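Local coordinates for protein pseudouridine synthase (Pyrococcus abyssi, PDB 2AUS) that probably isomerises uridines to pseudouridine in RNA, as the archaeal Cbf5 member of the TruB family of pseudouridine synthases, at residues E248-V260 / L269-I281. Sequence-based numbering, arbitrary orientation.
Sequences EHLPKIWIKDSAV and LTVPGIVKLNAGI
Ile253 sends its two branches into different neighbours: CG2, anti to its own backbone N (chi1 -62° for CG1), meets Leu269 CD2 and Ile274 CG1, both at 3.8 Å, while CG1 runs beside Leu277 CB and reaches Ile281 CD1. Branched aliphatic side chains suit this buried face, where Val318 of strand 316-323 also touches Ile253 and Leu269. Ile255 CG2 packs on Leu269 CD1 at 3.5 Å, and Gly273 CA lies against Ala259 CB; a CB on Gly273 would run into the Ala259 methyl. Strands 252-255 and 274-278 pair antiparallel within the beta-sheet of the PUA domain, a fold associated with RNA binding. A classic bulge interrupts them: Val275 N gives Trp254 O a 2.8 Å bond, Lys276 N only a weak one. On the other face the Trp254 indole lies between Lys252 CB and Lys276 CE, each displaced toward the rim, with Lys276 NZ in cation-pi contact, 5.0 Å from the centroid of the five-membered ring. NE1 hydrogen-bonds to Asp294 OD1, which helps to hold the ring's direction. A serine in place of Trp254 would probably leave the Lys276 chain without its flat support and Asp294 without its indole donor. Asn278 sets its amide nearly perpendicular to the indole: its side-chain OD1 accepts hydrogen bonds from Lys252 N (2.8 Å) and from a water, ND2 binds Glu17 O, and its backbone N donates to Lys252 O.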
ATOM      1  N   GLU A 248      27.848 -20.095   3.688  1.00 40.58           N
ATOM      2  CA  GLU A 248      28.885 -20.213   2.672  1.00 45.21           C
ATOM      3  C   GLU A 248      30.118 -19.345   2.923  1.00 46.05           C
ATOM      4  O   GLU A 248      31.220 -19.711   2.540  1.00 45.10           O
ATOM      5  CB  GLU A 248      28.304 -19.893   1.296  1.00 48.25           C
ATOM      6  CG  GLU A 248      27.887 -21.137   0.532  1.00 57.94           C
ATOM      7  CD  GLU A 248      27.061 -20.828  -0.696  1.00 61.52           C
ATOM      8  OE1 GLU A 248      27.381 -19.844  -1.399  1.00 61.35           O
ATOM      9  OE2 GLU A 248      26.097 -21.585  -0.958  1.00 65.25           O
ATOM     10  N   HIS A 249      29.938 -18.194   3.561  1.00 46.83           N
ATOM     11  CA  HIS A 249      31.075 -17.323   3.830  1.00 47.55           C
ATOM     12  C   HIS A 249      31.690 -17.563   5.205  1.00 46.86           C
ATOM     13  O   HIS A 249      32.597 -16.844   5.612  1.00 47.63           O
ATOM     14  CB  HIS A 249      30.661 -15.852   3.689  1.00 49.47           C
ATOM     15  CG  HIS A 249      30.425 -15.426   2.271  1.00 52.06           C
ATOM     16  ND1 HIS A 249      29.942 -14.179   1.937  1.00 52.88           N
ATOM     17  CD2 HIS A 249      30.633 -16.074   1.099  1.00 52.77           C
ATOM     18  CE1 HIS A 249      29.865 -14.076   0.623  1.00 51.61           C
ATOM     19  NE2 HIS A 249      30.279 -15.211   0.090  1.00 51.56           N
ATOM     20  N   LEU A 250      31.211 -18.573   5.925  1.00 45.30           N
ATOM     21  CA  LEU A 250      31.754 -18.855   7.248  1.00 43.83           C
ATOM     22  C   LEU A 250      32.792 -19.962   7.250  1.00 41.82           C
ATOM     23  O   LEU A 250      32.777 -20.845   6.398  1.00 42.46           O
ATOM     24  CB  LEU A 250      30.653 -19.276   8.223  1.00 45.14           C
ATOM     25  CG  LEU A 250      29.525 -18.324   8.601  1.00 46.07           C
ATOM     26  CD1 LEU A 250      28.693 -18.987   9.685  1.00 45.65           C
ATOM     27  CD2 LEU A 250      30.088 -17.002   9.082  1.00 45.27           C
ATOM     28  N   PRO A 251      33.725 -19.916   8.212  1.00 41.41           N
ATOM     29  CA  PRO A 251      34.771 -20.936   8.337  1.00 39.14           C
ATOM     30  C   PRO A 251      34.008 -22.208   8.737  1.00 37.64           C
ATOM     31  O   PRO A 251      33.078 -22.146   9.550  1.00 36.80           O
ATOM     32  CB  PRO A 251      35.623 -20.421   9.498  1.00 41.35           C
ATOM     33  CG  PRO A 251      35.373 -18.943   9.496  1.00 41.91           C
ATOM     34  CD  PRO A 251      33.904 -18.859   9.224  1.00 41.02           C
ATOM     35  N   LYS A 252      34.381 -23.352   8.187  1.00 36.16           N
ATOM     36  CA  LYS A 252      33.663 -24.572   8.518  1.00 37.04           C
ATOM     37  C   LYS A 252      34.497 -25.669   9.144  1.00 35.37           C
ATOM     38  O   LYS A 252      35.714 -25.707   8.982  1.00 36.17           O
ATOM     39  CB  LYS A 252      32.992 -25.122   7.259  1.00 36.56           C
ATOM     40  CG  LYS A 252      31.998 -24.170   6.649  1.00 38.43           C
ATOM     41  CD  LYS A 252      31.532 -24.647   5.291  1.00 39.00           C
ATOM     42  CE  LYS A 252      30.597 -23.628   4.664  1.00 42.58           C
ATOM     43  NZ  LYS A 252      30.138 -24.066   3.319  1.00 45.30           N
ATOM     44  N   ILE A 253      33.817 -26.558   9.863  1.00 34.49           N
ATOM     45  CA  ILE A 253      34.443 -27.717  10.490  1.00 34.10           C
ATOM     46  C   ILE A 253      33.551 -28.898  10.119  1.00 33.61           C
ATOM     47  O   ILE A 253      32.364 -28.914  10.437  1.00 35.50           O
ATOM     48  CB  ILE A 253      34.496 -27.586  12.030  1.00 35.63           C
ATOM     49  CG1 ILE A 253      35.339 -26.366  12.412  1.00 33.16           C
ATOM     50  CG2 ILE A 253      35.103 -28.870  12.652  1.00 31.04           C
ATOM     51  CD1 ILE A 253      35.355 -26.067  13.903  1.00 36.35           C
ATOM     52  N   TRP A 254      34.124 -29.868   9.418  1.00 33.89           N
ATOM     53  CA  TRP A 254      33.397 -31.048   8.977  1.00 32.29           C
ATOM     54  C   TRP A 254      33.595 -32.184   9.980  1.00 30.14           C
ATOM     55  O   TRP A 254      34.719 -32.519  10.347  1.00 30.59           O
ATOM     56  CB  TRP A 254      33.890 -31.448   7.584  1.00 31.67           C
ATOM     57  CG  TRP A 254      33.438 -30.507   6.501  1.00 33.07           C
ATOM     58  CD1 TRP A 254      32.319 -30.634   5.725  1.00 32.65           C
ATOM     59  CD2 TRP A 254      34.121 -29.328   6.032  1.00 32.51           C
ATOM     60  NE1 TRP A 254      32.268 -29.618   4.803  1.00 32.86           N
ATOM     61  CE2 TRP A 254      33.357 -28.799   4.971  1.00 32.53           C
ATOM     62  CE3 TRP A 254      35.303 -28.666   6.416  1.00 33.12           C
ATOM     63  CZ2 TRP A 254      33.740 -27.640   4.262  1.00 33.87           C
ATOM     64  CZ3 TRP A 254      35.691 -27.512   5.716  1.00 32.91           C
ATOM     65  CH2 TRP A 254      34.902 -27.008   4.652  1.00 32.53           C
ATOM     66  N   ILE A 255      32.502 -32.790  10.420  1.00 31.14           N
ATOM     67  CA  ILE A 255      32.615 -33.835  11.422  1.00 31.10           C
ATOM     68  C   ILE A 255      32.113 -35.210  11.036  1.00 33.53           C
ATOM     69  O   ILE A 255      31.339 -35.369  10.089  1.00 34.22           O
ATOM     70  CB  ILE A 255      31.911 -33.395  12.717  1.00 32.94           C
ATOM     71  CG1 ILE A 255      30.404 -33.254  12.472  1.00 31.32           C
ATOM     72  CG2 ILE A 255      32.498 -32.059  13.174  1.00 31.31           C
ATOM     73  CD1 ILE A 255      29.601 -32.954  13.713  1.00 29.62           C
ATOM     74  N   LYS A 256      32.582 -36.209  11.781  1.00 35.05           N
ATOM     75  CA  LYS A 256      32.205 -37.600  11.556  1.00 38.03           C
ATOM     76  C   LYS A 256      30.726 -37.782  11.835  1.00 36.81           C
ATOM     77  O   LYS A 256      30.138 -37.008  12.589  1.00 36.22           O
ATOM     78  CB  LYS A 256      32.998 -38.520  12.492  1.00 39.17           C
ATOM     79  CG  LYS A 256      34.489 -38.326  12.441  1.00 42.53           C
ATOM     80  CD  LYS A 256      35.212 -39.249  13.416  1.00 43.41           C
ATOM     81  CE  LYS A 256      36.707 -38.953  13.419  1.00 46.57           C
ATOM     82  NZ  LYS A 256      37.482 -39.908  14.267  1.00 50.53           N
ATOM     83  N   ASP A 257      30.130 -38.807  11.231  1.00 38.23           N
ATOM     84  CA  ASP A 257      28.710 -39.100  11.441  1.00 40.05           C
ATOM     85  C   ASP A 257      28.373 -39.255  12.933  1.00 40.51           C
ATOM     86  O   ASP A 257      27.351 -38.751  13.399  1.00 39.60           O
ATOM     87  CB  ASP A 257      28.312 -40.385  10.709  1.00 40.93           C
ATOM     88  CG  ASP A 257      28.291 -40.225   9.191  1.00 43.72           C
ATOM     89  OD1 ASP A 257      27.942 -41.210   8.495  1.00 45.75           O
ATOM     90  OD2 ASP A 257      28.614 -39.128   8.685  1.00 42.16           O
ATOM     91  N   SER A 258      29.228 -39.950  13.677  1.00 40.66           N
ATOM     92  CA  SER A 258      28.986 -40.161  15.109  1.00 43.26           C
ATOM     93  C   SER A 258      28.989 -38.858  15.891  1.00 42.79           C
ATOM     94  O   SER A 258      28.229 -38.703  16.849  1.00 44.44           O
ATOM     95  CB  SER A 258      30.034 -41.106  15.703  1.00 44.30           C
ATOM     96  OG  SER A 258      31.336 -40.560  15.585  1.00 46.53           O
ATOM     97  N   ALA A 259      29.844 -37.922  15.489  1.00 40.60           N
ATOM     98  CA  ALA A 259      29.916 -36.635  16.166  1.00 38.55           C
ATOM     99  C   ALA A 259      28.672 -35.824  15.823  1.00 37.78           C
ATOM    100  O   ALA A 259      28.229 -34.990  16.603  1.00 38.12           O
ATOM    101  CB  ALA A 259      31.170 -35.887  15.751  1.00 38.27           C
ATOM    102  N   VAL A 260      28.095 -36.078  14.654  1.00 38.36           N
ATOM    103  CA  VAL A 260      26.888 -35.360  14.264  1.00 37.05           C
ATOM    104  C   VAL A 260      25.767 -35.697  15.247  1.00 37.43           C
ATOM    105  O   VAL A 260      25.033 -34.817  15.692  1.00 37.70           O
ATOM    106  CB  VAL A 260      26.418 -35.739  12.848  1.00 36.19           C
ATOM    107  CG1 VAL A 260      25.110 -35.022  12.543  1.00 36.45           C
ATOM    108  CG2 VAL A 260      27.474 -35.358  11.816  1.00 34.70           C
ATOM    109  N   LEU A 269      31.096 -29.781  20.311  1.00 43.89           N
ATOM    110  CA  LEU A 269      31.952 -30.577  19.434  1.00 43.80           C
ATOM    111  C   LEU A 269      33.335 -30.782  20.031  1.00 44.42           C
ATOM    112  O   LEU A 269      33.989 -29.828  20.448  1.00 46.38           O
ATOM    113  CB  LEU A 269      32.093 -29.892  18.070  1.00 42.70           C
ATOM    114  CG  LEU A 269      33.056 -30.539  17.070  1.00 40.84           C
ATOM    115  CD1 LEU A 269      32.534 -31.909  16.679  1.00 39.54           C
ATOM    116  CD2 LEU A 269      33.207 -29.641  15.847  1.00 41.02           C
ATOM    117  N   THR A 270      33.786 -32.029  20.067  1.00 44.79           N
ATOM    118  CA  THR A 270      35.110 -32.319  20.588  1.00 44.68           C
ATOM    119  C   THR A 270      36.032 -32.592  19.408  1.00 45.16           C
ATOM    120  O   THR A 270      35.584 -32.998  18.336  1.00 44.17           O
ATOM    121  CB  THR A 270      35.100 -33.539  21.537  1.00 46.34           C
ATOM    122  OG1 THR A 270      34.652 -34.699  20.829  1.00 47.62           O
ATOM    123  CG2 THR A 270      34.164 -33.286  22.714  1.00 45.11           C
ATOM    124  N   VAL A 271      37.319 -32.354  19.620  1.00 45.35           N
ATOM    125  CA  VAL A 271      38.352 -32.548  18.606  1.00 46.35           C
ATOM    126  C   VAL A 271      38.309 -33.893  17.877  1.00 46.32           C
ATOM    127  O   VAL A 271      38.480 -33.951  16.657  1.00 46.68           O
ATOM    128  CB  VAL A 271      39.758 -32.355  19.243  1.00 48.08           C
ATOM    129  CG1 VAL A 271      40.860 -32.649  18.225  1.00 46.56           C
ATOM    130  CG2 VAL A 271      39.877 -30.929  19.778  1.00 46.86           C
ATOM    131  N   PRO A 272      38.093 -34.993  18.613  1.00 46.77           N
ATOM    132  CA  PRO A 272      38.034 -36.337  18.019  1.00 45.85           C
ATOM    133  C   PRO A 272      36.955 -36.510  16.947  1.00 43.83           C
ATOM    134  O   PRO A 272      37.012 -37.444  16.152  1.00 45.07           O
ATOM    135  CB  PRO A 272      37.767 -37.237  19.229  1.00 47.75           C
ATOM    136  CG  PRO A 272      38.409 -36.493  20.354  1.00 48.58           C
ATOM    137  CD  PRO A 272      37.983 -35.072  20.082  1.00 47.98           C
ATOM    138  N   GLY A 273      35.969 -35.620  16.938  1.00 42.98           N
ATOM    139  CA  GLY A 273      34.902 -35.718  15.959  1.00 42.17           C
ATOM    140  C   GLY A 273      35.181 -34.974  14.663  1.00 41.77           C
ATOM    141  O   GLY A 273      34.427 -35.098  13.697  1.00 42.42           O
ATOM    142  N   ILE A 274      36.270 -34.215  14.632  1.00 40.35           N
ATOM    143  CA  ILE A 274      36.633 -33.434  13.452  1.00 39.71           C
ATOM    144  C   ILE A 274      37.320 -34.250  12.358  1.00 39.76           C
ATOM    145  O   ILE A 274      38.272 -34.979  12.618  1.00 41.49           O
ATOM    146  CB  ILE A 274      37.555 -32.273  13.851  1.00 39.70           C
ATOM    147  CG1 ILE A 274      36.853 -31.404  14.901  1.00 38.63           C
ATOM    148  CG2 ILE A 274      37.951 -31.468  12.623  1.00 40.46           C
ATOM    149  CD1 ILE A 274      37.726 -30.312  15.475  1.00 39.37           C
ATOM    150  N   VAL A 275      36.832 -34.119  11.129  1.00 40.15           N
ATOM    151  CA  VAL A 275      37.414 -34.832   9.996  1.00 38.70           C
ATOM    152  C   VAL A 275      38.346 -33.885   9.235  1.00 38.81           C
ATOM    153  O   VAL A 275      39.490 -34.220   8.941  1.00 37.98           O
ATOM    154  CB  VAL A 275      36.316 -35.348   9.046  1.00 39.45           C
ATOM    155  CG1 VAL A 275      36.940 -35.852   7.743  1.00 35.88           C
ATOM    156  CG2 VAL A 275      35.530 -36.467   9.733  1.00 37.78           C
ATOM    157  N   LYS A 276      37.839 -32.700   8.926  1.00 37.28           N
ATOM    158  CA  LYS A 276      38.607 -31.693   8.213  1.00 37.97           C
ATOM    159  C   LYS A 276      38.016 -30.330   8.563  1.00 37.67           C
ATOM    160  O   LYS A 276      36.874 -30.243   9.031  1.00 35.87           O
ATOM    161  CB  LYS A 276      38.519 -31.944   6.706  1.00 37.36           C
ATOM    162  CG  LYS A 276      37.098 -32.013   6.195  1.00 37.13           C
ATOM    163  CD  LYS A 276      37.024 -32.631   4.807  1.00 39.68           C
ATOM    164  CE  LYS A 276      35.591 -32.664   4.317  1.00 40.71           C
ATOM    165  NZ  LYS A 276      35.491 -33.297   2.981  1.00 44.96           N
ATOM    166  N   LEU A 277      38.791 -29.272   8.343  1.00 37.25           N
ATOM    167  CA  LEU A 277      38.343 -27.921   8.649  1.00 38.23           C
ATOM    168  C   LEU A 277      39.091 -26.848   7.868  1.00 38.14           C
ATOM    169  O   LEU A 277      40.143 -27.101   7.285  1.00 38.75           O
ATOM    170  CB  LEU A 277      38.469 -27.624  10.152  1.00 38.63           C
ATOM    171  CG  LEU A 277      39.603 -28.137  11.059  1.00 43.11           C
ATOM    172  CD1 LEU A 277      40.904 -28.327  10.317  1.00 40.17           C
ATOM    173  CD2 LEU A 277      39.768 -27.153  12.219  1.00 39.67           C
ATOM    174  N   ASN A 278      38.525 -25.648   7.847  1.00 38.02           N
ATOM    175  CA  ASN A 278      39.143 -24.531   7.154  1.00 38.62           C
ATOM    176  C   ASN A 278      40.328 -24.026   7.958  1.00 41.07           C
ATOM    177  O   ASN A 278      40.361 -24.140   9.191  1.00 40.11           O
ATOM    178  CB  ASN A 278      38.141 -23.393   6.980  1.00 36.43           C
ATOM    179  CG  ASN A 278      37.171 -23.641   5.857  1.00 37.37           C
ATOM    180  OD1 ASN A 278      36.002 -23.284   5.951  1.00 39.02           O
ATOM    181  ND2 ASN A 278      37.653 -24.250   4.773  1.00 38.43           N
ATOM    182  N   ALA A 279      41.309 -23.482   7.255  1.00 41.45           N
ATOM    183  CA  ALA A 279      42.477 -22.924   7.911  1.00 43.64           C
ATOM    184  C   ALA A 279      42.057 -21.555   8.426  1.00 43.96           C
ATOM    185  O   ALA A 279      40.973 -21.064   8.103  1.00 44.74           O
ATOM    186  CB  ALA A 279      43.616 -22.773   6.910  1.00 41.07           C
ATOM    187  N   GLY A 280      42.918 -20.943   9.229  1.00 47.09           N
ATOM    188  CA  GLY A 280      42.640 -19.610   9.736  1.00 47.35           C
ATOM    189  C   GLY A 280      41.539 -19.434  10.757  1.00 48.41           C
ATOM    190  O   GLY A 280      41.117 -18.305  11.000  1.00 49.37           O
ATOM    191  N   ILE A 281      41.050 -20.519  11.347  1.00 48.32           N
ATOM    192  CA  ILE A 281      40.011 -20.375  12.359  1.00 48.36           C
ATOM    193  C   ILE A 281      40.721 -20.040  13.660  1.00 49.20           C
ATOM    194  O   ILE A 281      41.764 -20.614  13.966  1.00 50.46           O
ATOM    195  CB  ILE A 281      39.213 -21.676  12.585  1.00 46.90           C
ATOM    196  CG1 ILE A 281      38.345 -21.987  11.368  1.00 44.75           C
ATOM    197  CG2 ILE A 281      38.348 -21.542  13.836  1.00 44.25           C
ATOM    198  CD1 ILE A 281      37.603 -23.307  11.502  1.00 43.81           C
TER
HETATM  199  O   HOH W   1      34.356 -22.479   3.857  1.00 41.88           O